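Local coordinates for protein MGS-MChE2 (Uncultured bacterium, PDB 5JD6) that probably hydrolyses carboxylic esters as an esterase of the alpha/beta hydrolase fold, at residues A[24-28]-A[52-57]. Sequence-based numbering, arbitrary orientation.
Sequences ILHGL and PELPLY
His26 reaches across to Glu53, and its NE2 gives a weak hydrogen bond to OE1 of the carboxylate, 3.0 Å away but bent to 122° at the hydrogen. The two side chains cross at about a right angle, with ring and carboxylate planes turned 38° apart. Glu53 leaves its backbone pointing away from 24-28; a bend at chi2 (-51°) folds the carboxylate back to the imidazole. Pro52 O lies near the plane of that ring, 4.3 Å from CD2 at its edge. With His26 replaced by an alanine, the Glu53 carboxylate would probably lose this donor and a gap would open between the segments. Leu25 sends CD2 against the forked end of Leu54, 3.8 Å from CD1, the side chains again nearly perpendicular. Farther on, CD2 of Leu28 lies 3.8 Å from CG of Leu56 and also packs against the phenol end of Tyr57, 3.4 Å from OH. His26-Gly27 sits where alpha/beta hydrolases commonly carry the oxyanion-hole loop, and the Leu28 side chain lies near, without touching, the probable triad of Ser91, His231 and Asp203. The segments start at the ends of the adjacent parallel strands 20-25 and 47-52 and run on as loops, roughly alongside each other. Leu32 and Phe35 pack on His26, helices 66-80 and 92-103 both touch Leu25, and helix 169-181 meets Leu28 and Tyr57.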
ATOM      1  N   ILE A  24       4.593  -4.392   1.939  1.00 24.97           N
ATOM      2  CA  ILE A  24       3.636  -4.084   0.885  1.00 19.48           C
ATOM      3  C   ILE A  24       2.190  -4.215   1.354  1.00 24.17           C
ATOM      4  O   ILE A  24       1.795  -5.247   1.893  1.00 30.12           O
ATOM      5  CB  ILE A  24       3.850  -5.004  -0.330  1.00 29.76           C
ATOM      6  CG1 ILE A  24       5.146  -4.637  -1.052  1.00 30.95           C
ATOM      7  CG2 ILE A  24       2.672  -4.919  -1.280  1.00 26.24           C
ATOM      8  CD1 ILE A  24       5.426  -5.493  -2.267  1.00 34.62           C
ATOM      9  N   LEU A  25       1.404  -3.164   1.142  1.00 22.62           N
ATOM     10  CA  LEU A  25      -0.012  -3.187   1.484  1.00 22.52           C
ATOM     11  C   LEU A  25      -0.884  -3.138   0.234  1.00 24.76           C
ATOM     12  O   LEU A  25      -0.971  -2.107  -0.432  1.00 27.25           O
ATOM     13  CB  LEU A  25      -0.362  -2.021   2.405  1.00 23.11           C
ATOM     14  CG  LEU A  25       0.295  -2.022   3.783  1.00 33.33           C
ATOM     15  CD1 LEU A  25      -0.131  -0.793   4.566  1.00 34.99           C
ATOM     16  CD2 LEU A  25      -0.058  -3.291   4.538  1.00 39.55           C
ATOM     17  N   HIS A  26      -1.524  -4.259  -0.082  1.00 29.99           N
ATOM     18  CA  HIS A  26      -2.425  -4.326  -1.225  1.00 45.33           C
ATOM     19  C   HIS A  26      -3.828  -3.876  -0.822  1.00 48.53           C
ATOM     20  O   HIS A  26      -4.124  -3.732   0.365  1.00 48.48           O
ATOM     21  CB  HIS A  26      -2.461  -5.744  -1.800  1.00 51.67           C
ATOM     22  CG  HIS A  26      -3.144  -6.739  -0.913  1.00 61.78           C
ATOM     23  ND1 HIS A  26      -4.303  -7.386  -1.278  1.00 72.92           N
ATOM     24  CD2 HIS A  26      -2.831  -7.191   0.323  1.00 63.36           C
ATOM     25  CE1 HIS A  26      -4.676  -8.199  -0.304  1.00 76.45           C
ATOM     26  NE2 HIS A  26      -3.801  -8.099   0.678  1.00 71.12           N
ATOM     27  N   GLY A  27      -4.690  -3.655  -1.810  1.00 47.06           N
ATOM     28  CA  GLY A  27      -6.036  -3.178  -1.551  1.00 48.48           C
ATOM     29  C   GLY A  27      -7.046  -4.290  -1.332  1.00 52.62           C
ATOM     30  O   GLY A  27      -6.688  -5.397  -0.931  1.00 53.95           O
ATOM     31  N   LEU A  28      -8.315  -3.988  -1.594  1.00 52.41           N
ATOM     32  CA  LEU A  28      -9.391  -4.963  -1.445  1.00 51.15           C
ATOM     33  C   LEU A  28      -9.436  -5.926  -2.627  1.00 58.13           C
ATOM     34  O   LEU A  28      -9.602  -7.132  -2.451  1.00 64.94           O
ATOM     35  CB  LEU A  28     -10.741  -4.256  -1.299  1.00 56.20           C
ATOM     36  CG  LEU A  28     -10.935  -3.374  -0.064  1.00 54.72           C
ATOM     37  CD1 LEU A  28     -12.272  -2.652  -0.130  1.00 57.12           C
ATOM     38  CD2 LEU A  28     -10.834  -4.204   1.206  1.00 57.51           C
ATOM     39  N   PRO A  52       2.068  -8.714   4.001  1.00 20.15           N
ATOM     40  CA  PRO A  52       1.143  -9.194   5.032  1.00 21.74           C
ATOM     41  C   PRO A  52      -0.311  -9.143   4.585  1.00 28.13           C
ATOM     42  O   PRO A  52      -0.700  -8.225   3.862  1.00 39.27           O
ATOM     43  CB  PRO A  52       1.387  -8.227   6.189  1.00 26.17           C
ATOM     44  CG  PRO A  52       1.786  -6.960   5.520  1.00 29.86           C
ATOM     45  CD  PRO A  52       2.578  -7.366   4.304  1.00 19.78           C
ATOM     46  N   GLU A  53      -1.102 -10.122   5.008  1.00 30.36           N
ATOM     47  CA  GLU A  53      -2.527 -10.110   4.715  1.00 36.78           C
ATOM     48  C   GLU A  53      -3.299  -9.438   5.837  1.00 43.22           C
ATOM     49  O   GLU A  53      -3.423  -9.977   6.936  1.00 55.91           O
ATOM     50  CB  GLU A  53      -3.046 -11.528   4.475  1.00 41.51           C
ATOM     51  CG  GLU A  53      -2.345 -12.199   3.319  1.00 59.62           C
ATOM     52  CD  GLU A  53      -2.352 -11.325   2.080  1.00 81.69           C
ATOM     53  OE1 GLU A  53      -3.444 -10.885   1.657  1.00 87.00           O
ATOM     54  OE2 GLU A  53      -1.256 -11.043   1.558  1.00 85.79           O
ATOM     55  N   LEU A  54      -3.804  -8.246   5.546  1.00 37.48           N
ATOM     56  CA  LEU A  54      -4.555  -7.471   6.518  1.00 43.97           C
ATOM     57  C   LEU A  54      -5.915  -8.109   6.779  1.00 48.36           C
ATOM     58  O   LEU A  54      -6.492  -8.739   5.891  1.00 43.42           O
ATOM     59  CB  LEU A  54      -4.721  -6.029   6.034  1.00 46.81           C
ATOM     60  CG  LEU A  54      -3.416  -5.290   5.726  1.00 44.58           C
ATOM     61  CD1 LEU A  54      -3.695  -3.840   5.358  1.00 52.89           C
ATOM     62  CD2 LEU A  54      -2.453  -5.379   6.901  1.00 35.24           C
ATOM     63  N   PRO A  55      -6.424  -7.961   8.010  1.00 56.61           N
ATOM     64  CA  PRO A  55      -7.740  -8.487   8.384  1.00 65.85           C
ATOM     65  C   PRO A  55      -8.877  -7.573   7.932  1.00 62.40           C
ATOM     66  O   PRO A  55      -9.618  -7.065   8.773  1.00 68.21           O
ATOM     67  CB  PRO A  55      -7.662  -8.545   9.909  1.00 65.69           C
ATOM     68  CG  PRO A  55      -6.741  -7.434  10.265  1.00 61.04           C
ATOM     69  CD  PRO A  55      -5.717  -7.375   9.163  1.00 55.58           C
ATOM     70  N   LEU A  56      -9.008  -7.376   6.622  1.00 53.25           N
ATOM     71  CA  LEU A  56     -10.021  -6.476   6.077  1.00 48.49           C
ATOM     72  C   LEU A  56     -11.439  -6.903   6.450  1.00 46.77           C
ATOM     73  O   LEU A  56     -12.260  -6.074   6.836  1.00 46.70           O
ATOM     74  CB  LEU A  56      -9.902  -6.382   4.551  1.00 51.42           C
ATOM     75  CG  LEU A  56      -8.694  -5.667   3.936  1.00 49.00           C
ATOM     76  CD1 LEU A  56      -8.258  -4.488   4.796  1.00 36.12           C
ATOM     77  CD2 LEU A  56      -7.537  -6.629   3.723  1.00 59.99           C
ATOM     78  N   TYR A  57     -11.717  -8.199   6.339  1.00 51.91           N
ATOM     79  CA  TYR A  57     -13.073  -8.705   6.540  1.00 56.48           C
ATOM     80  C   TYR A  57     -13.197  -9.671   7.711  1.00 61.01           C
ATOM     81  O   TYR A  57     -14.141 -10.460   7.767  1.00 68.86           O
ATOM     82  CB  TYR A  57     -13.571  -9.403   5.274  1.00 55.81           C
ATOM     83  CG  TYR A  57     -13.563  -8.542   4.035  1.00 60.07           C
ATOM     84  CD1 TYR A  57     -14.372  -7.417   3.941  1.00 66.27           C
ATOM     85  CD2 TYR A  57     -12.759  -8.864   2.949  1.00 56.68           C
ATOM     86  CE1 TYR A  57     -14.375  -6.632   2.804  1.00 67.10           C
ATOM     87  CE2 TYR A  57     -12.754  -8.084   1.807  1.00 58.35           C
ATOM     88  CZ  TYR A  57     -13.565  -6.969   1.741  1.00 67.99           C
ATOM     89  OH  TYR A  57     -13.566  -6.187   0.609  1.00 79.19           O
TER